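Local coordinates for Lmo0131 protein (Listeria monocytogenes, PDB 4Q6J) that adopts an EAL-domain TIM-barrel fold and may act as a cyclic-guanylate-specific phosphodiesterase, although its activity is not established, at residues 172-177 with 208-213; 27-32 with 228-233. All coordinates share one frame; numbering follows the deposited sequence.

Contact 1 of 2, residues 172-177 with 208-213; sequences IDIVKT and KVVTEG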
loop_
_atom_site.group_PDB
_atom_site.type_symbol
_atom_site.label_atom_id
_atom_site.label_comp_id
_atom_site.label_asym_id
_atom_site.label_seq_id
_atom_site.Cartn_x
_atom_site.Cartn_y
_atom_site.Cartn_z
ATOM N N ILE B 172 23.616 5.364 -2.339
ATOM C CA ILE B 172 23.473 5.643 -0.922
ATOM C C ILE B 172 24.821 5.694 -0.181
ATOM O O ILE B 172 25.671 4.825 -0.361
ATOM C CB ILE B 172 22.561 4.576 -0.264
ATOM C CG1 ILE B 172 21.253 4.408 -1.037
ATOM C CG2 ILE B 172 22.280 4.930 1.160
ATOM C CD1 ILE B 172 20.536 5.685 -1.247
ATOM N N ASP B 173 25.006 6.736 0.639
ATOM C CA ASP B 173 26.176 6.897 1.511
ATOM C C ASP B 173 25.876 6.468 2.957
ATOM O O ASP B 173 26.734 5.928 3.643
ATOM C CB ASP B 173 26.628 8.364 1.574
ATOM C CG ASP B 173 27.057 8.917 0.237
ATOM O OD1 ASP B 173 28.009 8.368 -0.350
ATOM O OD2 ASP B 173 26.460 9.905 -0.214
ATOM N N ILE B 174 24.672 6.751 3.432
ATOM C CA ILE B 174 24.330 6.517 4.832
ATOM C C ILE B 174 22.981 5.800 4.949
ATOM O O ILE B 174 21.987 6.190 4.339
ATOM C CB ILE B 174 24.287 7.844 5.635
ATOM C CG1 ILE B 174 25.675 8.477 5.734
ATOM C CG2 ILE B 174 23.696 7.641 7.013
ATOM C CD1 ILE B 174 25.674 9.905 5.290
ATOM N N VAL B 175 22.983 4.721 5.715
ATOM C CA VAL B 175 21.768 3.998 6.043
ATOM C C VAL B 175 21.316 4.395 7.433
ATOM O O VAL B 175 22.085 4.296 8.383
ATOM C CB VAL B 175 22.008 2.481 6.013
ATOM C CG1 VAL B 175 20.906 1.738 6.769
ATOM C CG2 VAL B 175 22.152 2.000 4.563
ATOM N N LYS B 176 20.074 4.845 7.536
ATOM C CA LYS B 176 19.483 5.210 8.805
ATOM C C LYS B 176 18.448 4.161 9.201
ATOM O O LYS B 176 17.695 3.642 8.364
ATOM C CB LYS B 176 18.879 6.615 8.721
ATOM C CG LYS B 176 19.871 7.590 8.112
ATOM C CD LYS B 176 19.557 9.042 8.390
ATOM C CE LYS B 176 19.713 9.402 9.862
ATOM N NZ LYS B 176 18.888 10.590 10.189
ATOM N N THR B 177 18.440 3.824 10.479
ATOM C CA THR B 177 17.501 2.845 11.005
ATOM C C THR B 177 16.602 3.496 12.023
ATOM O O THR B 177 17.011 4.409 12.721
ATOM C CB THR B 177 18.255 1.707 11.656
ATOM O OG1 THR B 177 19.082 2.240 12.699
ATOM C CG2 THR B 177 19.125 1.013 10.616
ATOM N N LYS B 208 28.095 4.193 5.781
ATOM C CA LYS B 208 28.026 4.255 7.223
ATOM C C LYS B 208 26.580 4.155 7.673
ATOM O O LYS B 208 25.674 4.358 6.886
ATOM C CB LYS B 208 28.650 5.545 7.717
ATOM C CG LYS B 208 30.109 5.602 7.315
ATOM C CD LYS B 208 30.916 6.627 8.012
ATOM C CE LYS B 208 32.377 6.399 7.708
ATOM N NZ LYS B 208 33.146 7.478 8.316
ATOM N N VAL B 209 26.368 3.847 8.941
ATOM C CA VAL B 209 25.035 3.635 9.474
ATOM C C VAL B 209 24.739 4.654 10.562
ATOM O O VAL B 209 25.598 4.899 11.403
ATOM C CB VAL B 209 24.971 2.240 10.126
ATOM C CG1 VAL B 209 23.662 2.045 10.841
ATOM C CG2 VAL B 209 25.146 1.172 9.088
ATOM N N VAL B 210 23.533 5.227 10.575
ATOM C CA VAL B 210 23.076 6.050 11.701
ATOM C C VAL B 210 21.936 5.296 12.361
ATOM O O VAL B 210 21.001 4.926 11.679
ATOM C CB VAL B 210 22.484 7.434 11.283
ATOM C CG1 VAL B 210 21.963 8.157 12.520
ATOM C CG2 VAL B 210 23.484 8.301 10.563
ATOM N N THR B 211 21.999 5.047 13.667
ATOM C CA THR B 211 20.854 4.448 14.340
ATOM C C THR B 211 20.099 5.545 15.092
ATOM O O THR B 211 20.656 6.152 15.984
ATOM C CB THR B 211 21.289 3.317 15.308
ATOM O OG1 THR B 211 22.323 3.789 16.172
ATOM C CG2 THR B 211 21.805 2.130 14.547
ATOM N N GLU B 212 18.845 5.805 14.700
ATOM C CA GLU B 212 17.997 6.766 15.388
ATOM C C GLU B 212 17.237 6.055 16.501
ATOM O O GLU B 212 17.207 4.826 16.563
ATOM C CB GLU B 212 16.973 7.381 14.442
ATOM C CG GLU B 212 17.531 7.832 13.126
ATOM C CD GLU B 212 16.500 8.617 12.316
ATOM O OE1 GLU B 212 15.447 8.992 12.874
ATOM O OE2 GLU B 212 16.725 8.862 11.120
ATOM N N GLY B 213 16.615 6.837 17.372
ATOM C CA GLY B 213 15.822 6.277 18.442
ATOM C C GLY B 213 16.684 5.786 19.583
ATOM O O GLY B 213 16.224 4.998 20.397
HETATM O O HOH W 1 17.756 2.741 15.139
#
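Lys176 NZ is gripped by two groups. It forms a salt bridge with Glu212 OE2 at 2.9 Å and also hydrogen-bonds Gln232 OE1, while Glu125 and Glu39 lie at the longer range of weak ion pairs. The ammonium meets Glu212 OE2 from above the carboxylate, 49° out of its plane. The lysine chain is bent at chi3 (67°), a turn that carries CE over Val210, where it comes to 3.7 Å from CB; the two side chains run side by side and point the same way. On the same face of the sheet, the methyl Ile174 CG2 meets Val210 CG2 at 3.6 Å, so the valine is flanked by both.

The backbones supply the frame for these contacts. Strands 174-177 and 208-211 run parallel, their axes 22° apart, as successive strands of a right-handed beta-alpha-beta crossover through helix 189-204, the repeating unit of a TIM barrel. The ladder alternates between the two strands: Lys208 N to Asp173 O, Val175 N to Lys208 O, Val210 N to Val175 O (2.8 Å, the shortest), Thr177 N to Val210 O, and Glu212 N to Thr177 O. Val175 O also receives a CA-H...O contact from Val209 CA at 3.2 Å. Ile174 and Lys176 face the barrel interior, touching strand 122-127, and Lys176 and Glu212 stand at the C-terminal strand ends, where EAL domains generally hold their active site.

Val175, Val209, Thr177 and Thr211 occupy the other face. Here Thr177 OG1 touches the methyl Thr211 CG2 at 3.3 Å, the two threonines lying alongside one another. A water 2.8 Å from Thr177 OG1 donates to Glu212 O, linking the hydroxyl to the backbone just beyond the strand end.

Contact 2 of 2, residues 27-32 with 228-233; sequences KVDAKT and VDYFQG. With EDO (1,2-ethanediol), chain N.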
loop_
_atom_site.group_PDB
_atom_site.type_symbol
_atom_site.label_atom_id
_atom_site.label_comp_id
_atom_site.label_asym_id
_atom_site.label_seq_id
_atom_site.Cartn_x
_atom_site.Cartn_y
_atom_site.Cartn_z
ATOM N N LYS B 27 23.344 14.382 15.472
ATOM C CA LYS B 27 23.883 13.058 15.253
ATOM C C LYS B 27 25.300 13.081 15.818
ATOM O O LYS B 27 26.058 14.019 15.574
ATOM C CB LYS B 27 23.881 12.712 13.761
ATOM C CG LYS B 27 22.487 12.422 13.257
ATOM C CD LYS B 27 22.503 12.263 11.784
ATOM C CE LYS B 27 22.989 13.531 11.117
ATOM N NZ LYS B 27 22.966 13.356 9.645
ATOM N N VAL B 28 25.636 12.035 16.566
ATOM C CA VAL B 28 26.862 11.967 17.339
ATOM C C VAL B 28 27.714 10.819 16.810
ATOM O O VAL B 28 27.204 9.754 16.508
ATOM C CB VAL B 28 26.513 11.734 18.833
ATOM C CG1 VAL B 28 27.671 11.279 19.600
ATOM C CG2 VAL B 28 25.905 13.002 19.452
ATOM N N ASP B 29 29.014 11.028 16.703
ATOM C CA ASP B 29 29.925 9.941 16.372
ATOM C C ASP B 29 29.926 8.868 17.487
ATOM O O ASP B 29 30.042 9.207 18.651
ATOM C CB ASP B 29 31.330 10.515 16.156
ATOM C CG ASP B 29 32.313 9.485 15.613
ATOM O OD1 ASP B 29 32.924 8.768 16.419
ATOM O OD2 ASP B 29 32.482 9.402 14.380
ATOM N N ALA B 30 29.785 7.589 17.142
ATOM C CA ALA B 30 29.700 6.520 18.151
ATOM C C ALA B 30 30.951 6.368 19.029
ATOM O O ALA B 30 30.862 5.975 20.202
ATOM C CB ALA B 30 29.338 5.180 17.498
ATOM N N LYS B 31 32.091 6.692 18.446
ATOM C CA LYS B 31 33.358 6.565 19.145
ATOM C C LYS B 31 33.653 7.763 20.026
ATOM O O LYS B 31 33.650 7.638 21.235
ATOM C CB LYS B 31 34.473 6.485 18.104
ATOM C CG LYS B 31 34.754 5.117 17.490
ATOM C CD LYS B 31 33.580 4.574 16.699
ATOM C CE LYS B 31 33.833 4.589 15.199
ATOM N NZ LYS B 31 35.090 3.900 14.815
ATOM N N THR B 32 33.814 8.925 19.399
ATOM C CA THR B 32 34.258 10.153 20.051
ATOM C C THR B 32 33.138 10.868 20.779
ATOM O O THR B 32 33.376 11.859 21.457
ATOM C CB THR B 32 34.857 11.169 19.044
ATOM O OG1 THR B 32 33.805 11.780 18.296
ATOM C CG2 THR B 32 35.822 10.506 18.091
ATOM N N VAL B 228 28.248 0.484 14.763
ATOM C CA VAL B 228 27.399 1.559 14.260
ATOM C C VAL B 228 28.236 2.831 14.263
ATOM O O VAL B 228 28.949 3.100 15.224
ATOM C CB VAL B 228 26.138 1.739 15.129
ATOM C CG1 VAL B 228 25.348 2.903 14.633
ATOM C CG2 VAL B 228 25.281 0.478 15.092
ATOM N N ASP B 229 28.165 3.623 13.206
ATOM C CA ASP B 229 29.007 4.805 13.120
ATOM C C ASP B 229 28.477 6.032 13.887
ATOM O O ASP B 229 29.252 6.779 14.445
ATOM C CB ASP B 229 29.160 5.197 11.666
ATOM C CG ASP B 229 29.705 4.090 10.827
ATOM O OD1 ASP B 229 30.932 4.023 10.749
ATOM O OD2 ASP B 229 28.913 3.290 10.258
ATOM N N TYR B 230 27.156 6.242 13.872
ATOM C CA TYR B 230 26.554 7.481 14.375
ATOM C C TYR B 230 25.293 7.188 15.126
ATOM O O TYR B 230 24.583 6.248 14.794
ATOM C CB TYR B 230 26.183 8.438 13.248
ATOM C CG TYR B 230 27.324 8.739 12.304
ATOM C CD1 TYR B 230 28.394 9.521 12.704
ATOM C CD2 TYR B 230 27.322 8.254 11.006
ATOM C CE1 TYR B 230 29.440 9.794 11.847
ATOM C CE2 TYR B 230 28.357 8.533 10.132
ATOM C CZ TYR B 230 29.413 9.303 10.559
ATOM O OH TYR B 230 30.429 9.579 9.695
ATOM N N PHE B 231 25.007 8.024 16.117
ATOM C CA PHE B 231 23.812 7.886 16.942
ATOM C C PHE B 231 22.919 9.123 16.853
ATOM O O PHE B 231 23.399 10.244 16.706
ATOM C CB PHE B 231 24.189 7.714 18.420
ATOM C CG PHE B 231 25.055 6.505 18.722
ATOM C CD1 PHE B 231 24.817 5.280 18.107
ATOM C CD2 PHE B 231 26.101 6.603 19.627
ATOM C CE1 PHE B 231 25.603 4.179 18.406
ATOM C CE2 PHE B 231 26.882 5.507 19.910
ATOM C CZ PHE B 231 26.634 4.306 19.299
ATOM N N GLN B 232 21.625 8.904 17.022
ATOM C CA GLN B 232 20.658 9.962 17.117
ATOM C C GLN B 232 19.530 9.470 18.059
ATOM O O GLN B 232 19.130 8.329 18.009
ATOM C CB GLN B 232 20.139 10.246 15.705
ATOM C CG GLN B 232 19.172 11.340 15.559
ATOM C CD GLN B 232 18.785 11.517 14.119
ATOM O OE1 GLN B 232 19.464 11.047 13.225
ATOM N NE2 GLN B 232 17.698 12.193 13.890
ATOM N N GLY B 233 19.053 10.325 18.939
ATOM C CA GLY B 233 17.925 9.947 19.755
ATOM C C GLY B 233 17.878 10.762 21.013
ATOM O O GLY B 233 18.784 11.537 21.278
HETATM C C1 EDO N . 25.477 10.551 8.756
HETATM O O1 EDO N . 24.152 11.009 8.440
HETATM C C2 EDO N . 26.153 11.474 9.756
HETATM O O2 EDO N . 25.519 11.372 11.035
#
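Residues 27-30 and 228-232 run in roughly opposed directions, 147° apart, and the antiparallel pairing centres on Val28 and Phe231, a hydrogen-bonded pair joined by Val28 N to Phe231 O (2.9 Å) and Phe231 N to Val28 O. One step on, Asp29 and Tyr230 form a non-hydrogen-bonded pair. Beyond it Ala30 N donates to Asp229 O at 2.9 Å, in step with the register, though the N-H comes from 38° above the carbonyl plane, where the chain leaves the strand at Ala30.

The turn that follows is held by Asp29, whose OD1 accepts from both Lys31 N and Thr32 N (3.1 Å), an Asx turn within a wider Asx motif; chi1 (-172°) sets CG anti to the backbone N. Ala30 CB points toward the other segment, touching Val228 O and, in another direction, the Phe231 ring, whose CZ is 3.4 Å away. The Tyr230 ring is enclosed differently: Asp229 CB lies over one face, a 1,2-ethanediol molecule over the opposite one with its C2 3.6 Å above the plane, and Val28 O sits at the edge. The same diol, probably from the crystallisation liquor, takes a hydrogen bond from Lys27 NZ to its O1 (2.9 Å) and is also hydrogen-bonded to Glu123 OE1. Lower on the lysine, Lys27 CG rests 3.3 Å from Gln232 OE1, the two side chains crossing at a slant; Gln232 NE2 hydrogen-bonds to Gln25 OE1 and Glu39 OE1.

Phe231, on the outer face of the barrel, and Val228, in the preceding loop, both pack on helix 217-225, Tyr230 and Asp29 touch Ile36 of strand 35-45, and strand 230-231 is flanked by strand 208-211 on its parallel side and strand 20-29 on its antiparallel one.

In the fold
The centres of the two contacts are 10 Å apart in one curled sheet. Along the chain the order is 27-32, 172-177, 208-213, 228-233, so contact 2 pairs an early strand with a late one and contact 1 falls between its halves. Strands 208-211 and 230-231 are neighbours, giving the strand order 174-177, 208-211, 230-231, 20-29. The first three run parallel and the last antiparallel to them, the variation on the TIM barrel known from EAL domains, and contact 2 closes the ring. The joint between the contacts includes Val209 N with Asp229 OD2 (2.9 Å) and Thr211 N with Tyr230 O (3.1 Å), both probable hydrogen bonds.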